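Local coordinates for PUA domain-containing protein (Archaeoglobus fulgidus DSM 4304, PDB 2Q07) that is of unknown detailed function but probably binds RNA and takes part in making archaeosine in tRNA, at residues A51-I63 with L156-L168. Numbering follows the deposited sequence.
Sequences ALRSKVKVNVNEI and LKQEIESKGKVDL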
loop_
_atom_site.group_PDB
_atom_site.type_symbol
_atom_site.label_atom_id
_atom_site.label_comp_id
_atom_site.label_asym_id
_atom_site.label_seq_id
_atom_site.Cartn_x
_atom_site.Cartn_y
_atom_site.Cartn_z
ATOM N N ALA A 51 5.824 -16.605 -12.042
ATOM C CA ALA A 51 5.659 -17.991 -12.483
ATOM C C ALA A 51 4.347 -18.551 -11.942
ATOM O O ALA A 51 3.584 -19.191 -12.666
ATOM C CB ALA A 51 6.831 -18.842 -12.002
ATOM N N LEU A 52 4.093 -18.310 -10.660
ATOM C CA LEU A 52 2.868 -18.775 -10.021
ATOM C C LEU A 52 1.620 -18.227 -10.705
ATOM O O LEU A 52 0.738 -18.980 -11.109
ATOM C CB LEU A 52 2.857 -18.353 -8.553
ATOM C CG LEU A 52 3.142 -19.450 -7.539
ATOM C CD1 LEU A 52 3.212 -18.854 -6.133
ATOM C CD2 LEU A 52 2.048 -20.506 -7.635
ATOM N N ARG A 53 1.551 -16.907 -10.831
ATOM C CA ARG A 53 0.402 -16.267 -11.460
ATOM C C ARG A 53 0.299 -16.615 -12.934
ATOM O O ARG A 53 -0.716 -16.350 -13.585
ATOM C CB ARG A 53 0.484 -14.754 -11.266
ATOM C CG ARG A 53 0.238 -14.363 -9.823
ATOM C CD ARG A 53 0.456 -12.891 -9.564
ATOM N NE ARG A 53 -0.551 -12.393 -8.633
ATOM C CZ ARG A 53 -1.733 -11.915 -9.008
ATOM N NH1 ARG A 53 -2.045 -11.861 -10.292
ATOM N NH2 ARG A 53 -2.611 -11.512 -8.102
ATOM N N SER A 54 1.355 -17.218 -13.456
ATOM C CA SER A 54 1.387 -17.626 -14.851
ATOM C C SER A 54 0.702 -18.989 -15.018
ATOM O O SER A 54 0.049 -19.259 -16.035
ATOM C CB SER A 54 2.836 -17.712 -15.329
ATOM O OG SER A 54 2.893 -18.210 -16.648
ATOM N N LYS A 55 0.842 -19.833 -14.003
ATOM C CA LYS A 55 0.263 -21.164 -14.026
ATOM C C LYS A 55 -1.134 -21.257 -13.417
ATOM O O LYS A 55 -1.822 -22.270 -13.583
ATOM C CB LYS A 55 1.206 -22.147 -13.328
ATOM C CG LYS A 55 2.380 -22.603 -14.193
ATOM C CD LYS A 55 3.221 -21.433 -14.694
ATOM C CE LYS A 55 4.359 -21.909 -15.589
ATOM N NZ LYS A 55 5.251 -22.879 -14.885
ATOM N N VAL A 56 -1.561 -20.206 -12.725
ATOM C CA VAL A 56 -2.880 -20.193 -12.108
ATOM C C VAL A 56 -3.460 -18.779 -12.021
ATOM O O VAL A 56 -2.797 -17.849 -11.550
ATOM C CB VAL A 56 -2.826 -20.827 -10.691
ATOM C CG1 VAL A 56 -1.874 -20.052 -9.810
ATOM C CG2 VAL A 56 -4.202 -20.869 -10.084
ATOM N N LYS A 57 -4.696 -18.614 -12.484
ATOM C CA LYS A 57 -5.334 -17.303 -12.437
ATOM C C LYS A 57 -5.689 -17.000 -10.989
ATOM O O LYS A 57 -6.479 -17.709 -10.360
ATOM C CB LYS A 57 -6.592 -17.276 -13.304
ATOM C CG LYS A 57 -7.109 -15.876 -13.564
ATOM C CD LYS A 57 -8.205 -15.855 -14.620
ATOM C CE LYS A 57 -8.599 -14.416 -14.951
ATOM N NZ LYS A 57 -9.513 -14.339 -16.128
ATOM N N VAL A 58 -5.092 -15.940 -10.461
ATOM C CA VAL A 58 -5.307 -15.548 -9.077
ATOM C C VAL A 58 -6.395 -14.480 -8.947
ATOM O O VAL A 58 -6.181 -13.326 -9.302
ATOM C CB VAL A 58 -3.981 -15.034 -8.469
ATOM C CG1 VAL A 58 -4.192 -14.584 -7.043
ATOM C CG2 VAL A 58 -2.922 -16.138 -8.545
ATOM N N ASN A 59 -7.557 -14.880 -8.436
ATOM C CA ASN A 59 -8.678 -13.960 -8.248
ATOM C C ASN A 59 -9.108 -13.828 -6.796
ATOM O O ASN A 59 -10.276 -13.564 -6.504
ATOM C CB ASN A 59 -9.889 -14.376 -9.085
ATOM C CG ASN A 59 -9.722 -14.047 -10.549
ATOM O OD1 ASN A 59 -9.111 -13.043 -10.901
ATOM N ND2 ASN A 59 -10.281 -14.884 -11.411
ATOM N N VAL A 60 -8.164 -14.032 -5.890
ATOM C CA VAL A 60 -8.435 -13.881 -4.473
ATOM C C VAL A 60 -7.373 -12.935 -3.940
ATOM O O VAL A 60 -6.382 -12.671 -4.618
ATOM C CB VAL A 60 -8.363 -15.221 -3.735
ATOM C CG1 VAL A 60 -9.417 -16.183 -4.303
ATOM C CG2 VAL A 60 -6.961 -15.806 -3.855
ATOM N N ASN A 61 -7.588 -12.417 -2.737
ATOM C CA ASN A 61 -6.644 -11.494 -2.114
ATOM C C ASN A 61 -5.342 -12.206 -1.791
ATOM O O ASN A 61 -5.328 -13.423 -1.581
ATOM C CB ASN A 61 -7.257 -10.914 -0.838
ATOM C CG ASN A 61 -8.141 -9.715 -1.118
ATOM O OD1 ASN A 61 -7.645 -8.594 -1.276
ATOM N ND2 ASN A 61 -9.454 -9.942 -1.198
ATOM N N GLU A 62 -4.254 -11.440 -1.732
ATOM C CA GLU A 62 -2.938 -12.005 -1.465
ATOM C C GLU A 62 -2.212 -11.286 -0.344
ATOM O O GLU A 62 -2.282 -10.069 -0.220
ATOM C CB GLU A 62 -2.061 -11.930 -2.722
ATOM C CG GLU A 62 -2.531 -12.772 -3.898
ATOM C CD GLU A 62 -1.967 -12.268 -5.225
ATOM O OE1 GLU A 62 -2.240 -11.099 -5.579
ATOM O OE2 GLU A 62 -1.250 -13.031 -5.909
ATOM N N ILE A 63 -1.515 -12.051 0.475
ATOM C CA ILE A 63 -0.731 -11.472 1.544
ATOM C C ILE A 63 0.623 -12.151 1.448
ATOM O O ILE A 63 0.709 -13.375 1.416
ATOM C CB ILE A 63 -1.361 -11.731 2.922
ATOM C CG1 ILE A 63 -2.674 -10.944 3.046
ATOM C CG2 ILE A 63 -0.378 -11.345 4.025
ATOM C CD1 ILE A 63 -3.403 -11.164 4.339
ATOM N N LEU A 156 -3.206 -25.938 -5.386
ATOM C CA LEU A 156 -3.590 -24.539 -5.303
ATOM C C LEU A 156 -4.818 -24.270 -6.170
ATOM O O LEU A 156 -5.778 -23.668 -5.711
ATOM C CB LEU A 156 -2.429 -23.633 -5.733
ATOM C CG LEU A 156 -2.726 -22.132 -5.602
ATOM C CD1 LEU A 156 -3.189 -21.825 -4.175
ATOM C CD2 LEU A 156 -1.481 -21.330 -5.944
ATOM N N LYS A 157 -4.787 -24.716 -7.424
ATOM C CA LYS A 157 -5.926 -24.508 -8.314
ATOM C C LYS A 157 -7.210 -25.074 -7.710
ATOM O O LYS A 157 -8.287 -24.489 -7.825
ATOM C CB LYS A 157 -5.690 -25.189 -9.661
ATOM C CG LYS A 157 -4.631 -24.539 -10.517
ATOM C CD LYS A 157 -4.473 -25.304 -11.818
ATOM C CE LYS A 157 -3.405 -24.690 -12.701
ATOM N NZ LYS A 157 -3.195 -25.521 -13.910
ATOM N N GLN A 158 -7.089 -26.216 -7.050
ATOM C CA GLN A 158 -8.263 -26.842 -6.475
ATOM C C GLN A 158 -8.838 -26.115 -5.275
ATOM O O GLN A 158 -9.935 -26.436 -4.833
ATOM C CB GLN A 158 -7.963 -28.313 -6.170
ATOM C CG GLN A 158 -8.073 -29.152 -7.440
ATOM C CD GLN A 158 -7.584 -30.579 -7.294
ATOM O OE1 GLN A 158 -7.796 -31.227 -6.262
ATOM N NE2 GLN A 158 -6.937 -31.087 -8.347
ATOM N N GLU A 159 -8.108 -25.121 -4.769
ATOM C CA GLU A 159 -8.553 -24.326 -3.622
ATOM C C GLU A 159 -9.002 -22.909 -3.990
ATOM O O GLU A 159 -9.832 -22.339 -3.297
ATOM C CB GLU A 159 -7.439 -24.183 -2.575
ATOM C CG GLU A 159 -7.038 -25.449 -1.833
ATOM C CD GLU A 159 -8.199 -26.127 -1.140
ATOM O OE1 GLU A 159 -9.128 -25.428 -0.679
ATOM O OE2 GLU A 159 -8.176 -27.368 -1.043
ATOM N N ILE A 160 -8.455 -22.337 -5.060
ATOM C CA ILE A 160 -8.795 -20.961 -5.427
ATOM C C ILE A 160 -9.365 -20.744 -6.828
ATOM O O ILE A 160 -9.538 -19.598 -7.255
ATOM C CB ILE A 160 -7.564 -20.016 -5.274
ATOM C CG1 ILE A 160 -6.498 -20.366 -6.316
ATOM C CG2 ILE A 160 -6.982 -20.129 -3.869
ATOM C CD1 ILE A 160 -5.341 -19.371 -6.380
ATOM N N GLU A 161 -9.651 -21.830 -7.543
ATOM C CA GLU A 161 -10.201 -21.736 -8.897
ATOM C C GLU A 161 -11.386 -20.765 -8.894
ATOM O O GLU A 161 -12.297 -20.908 -8.087
ATOM C CB GLU A 161 -10.669 -23.119 -9.366
ATOM C CG GLU A 161 -10.587 -23.336 -10.870
ATOM C CD GLU A 161 -9.158 -23.527 -11.353
ATOM O OE1 GLU A 161 -8.299 -22.681 -11.009
ATOM O OE2 GLU A 161 -8.893 -24.518 -12.077
ATOM N N SER A 162 -11.373 -19.780 -9.790
ATOM C CA SER A 162 -12.461 -18.800 -9.847
ATOM C C SER A 162 -12.935 -18.498 -11.266
ATOM O O SER A 162 -12.167 -18.580 -12.224
ATOM C CB SER A 162 -12.037 -17.500 -9.167
ATOM O OG SER A 162 -10.939 -16.925 -9.847
ATOM N N LYS A 163 -14.202 -18.111 -11.374
ATOM C CA LYS A 163 -14.852 -17.825 -12.652
ATOM C C LYS A 163 -14.282 -16.729 -13.568
ATOM O O LYS A 163 -13.824 -17.029 -14.672
ATOM C CB LYS A 163 -16.348 -17.556 -12.415
ATOM C CG LYS A 163 -17.112 -18.718 -11.761
ATOM C CD LYS A 163 -16.670 -18.949 -10.312
ATOM C CE LYS A 163 -17.376 -20.140 -9.671
ATOM N NZ LYS A 163 -17.018 -21.444 -10.302
ATOM N N GLY A 164 -14.308 -15.472 -13.132
ATOM C CA GLY A 164 -13.823 -14.397 -13.990
ATOM C C GLY A 164 -12.443 -13.822 -13.722
ATOM O O GLY A 164 -11.461 -14.556 -13.645
ATOM N N LYS A 165 -12.367 -12.499 -13.600
ATOM C CA LYS A 165 -11.098 -11.831 -13.338
ATOM C C LYS A 165 -11.244 -10.620 -12.415
ATOM O O LYS A 165 -12.354 -10.151 -12.144
ATOM C CB LYS A 165 -10.446 -11.397 -14.651
ATOM C CG LYS A 165 -11.341 -10.553 -15.524
ATOM C CD LYS A 165 -10.582 -9.977 -16.700
ATOM C CE LYS A 165 -11.538 -9.315 -17.676
ATOM N NZ LYS A 165 -12.475 -10.323 -18.262
ATOM N N VAL A 166 -10.108 -10.117 -11.942
ATOM C CA VAL A 166 -10.077 -8.968 -11.042
ATOM C C VAL A 166 -9.019 -7.974 -11.516
ATOM O O VAL A 166 -8.003 -8.365 -12.082
ATOM C CB VAL A 166 -9.710 -9.405 -9.599
ATOM C CG1 VAL A 166 -9.659 -8.193 -8.681
ATOM C CG2 VAL A 166 -10.713 -10.419 -9.085
ATOM N N ASP A 167 -9.251 -6.687 -11.302
ATOM C CA ASP A 167 -8.248 -5.721 -11.713
ATOM C C ASP A 167 -7.431 -5.345 -10.481
ATOM O O ASP A 167 -7.736 -4.396 -9.765
ATOM C CB ASP A 167 -8.906 -4.498 -12.371
ATOM C CG ASP A 167 -9.777 -3.714 -11.424
ATOM O OD1 ASP A 167 -10.381 -4.316 -10.508
ATOM O OD2 ASP A 167 -9.868 -2.485 -11.613
ATOM N N LEU A 168 -6.389 -6.132 -10.237
ATOM C CA LEU A 168 -5.506 -5.933 -9.093
ATOM C C LEU A 168 -4.824 -4.561 -9.068
ATOM O O LEU A 168 -4.637 -3.982 -8.001
ATOM C CB LEU A 168 -4.434 -7.020 -9.083
ATOM C CG LEU A 168 -3.401 -6.970 -7.952
ATOM C CD1 LEU A 168 -4.074 -7.185 -6.607
ATOM C CD2 LEU A 168 -2.360 -8.038 -8.192
HETATM O O HOH W 1 -8.426 -17.347 -8.324
HETATM O O HOH W 2 -7.745 -11.818 -12.807
#
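Gly164 O is gripped by two side chains from the loop that follows helix 47-55, a worked example of how a side-chain amide and bound water can stitch two loops together. Asn59 ND2 gives it a short hydrogen bond of 2.5 Å, bent at the hydrogen (131°) and arriving from above the carbonyl plane; the extended Lys57 chain runs over the same oxygen, to which NZ adds a weak bond. Asn59 OD1 accepts from a water that in turn accepts from Val166 N, while CG2 of Val166 packs alongside OD1. With CG anti to its own carbonyl carbon (chi1 -76°), the amide is directed into the loop 161-167. A second water has four partners: it accepts from Asn59 N (2.6 Å) and from Ser162 OG, whose place is less sure, and donates to Lys57 O and Ile160 O, tying the carbonyl that ends helix 150-160 to the neighbouring loop.

Beyond this polar patch the contact turns apolar. Val56 presses CG2 against Lys157 CG (3.7 Å), the two side chains lying antiparallel, side by side; its CG1 meets Leu156 CD2, which also touches Leu52 CD2 at 4.0 Å. Ile160 lies crosswise to Val56, and its CG2 approaches Val60 CG2. At the far end Leu168 CD2 sits over one face of the Arg53 guanidinium, 3.5 Å from NH2, while Glu62 fixes that group side-on through NE and NH2.

Leu156 packs on Leu33 of strand 31-36, and both Leu156 and Ile160 on Val117 of strand 115-118, so helix 150-160 and the helix-to-strand connection 56-60 meet beside the five-stranded mixed sheet of an alpha/beta domain assigned to a UDG-like clan.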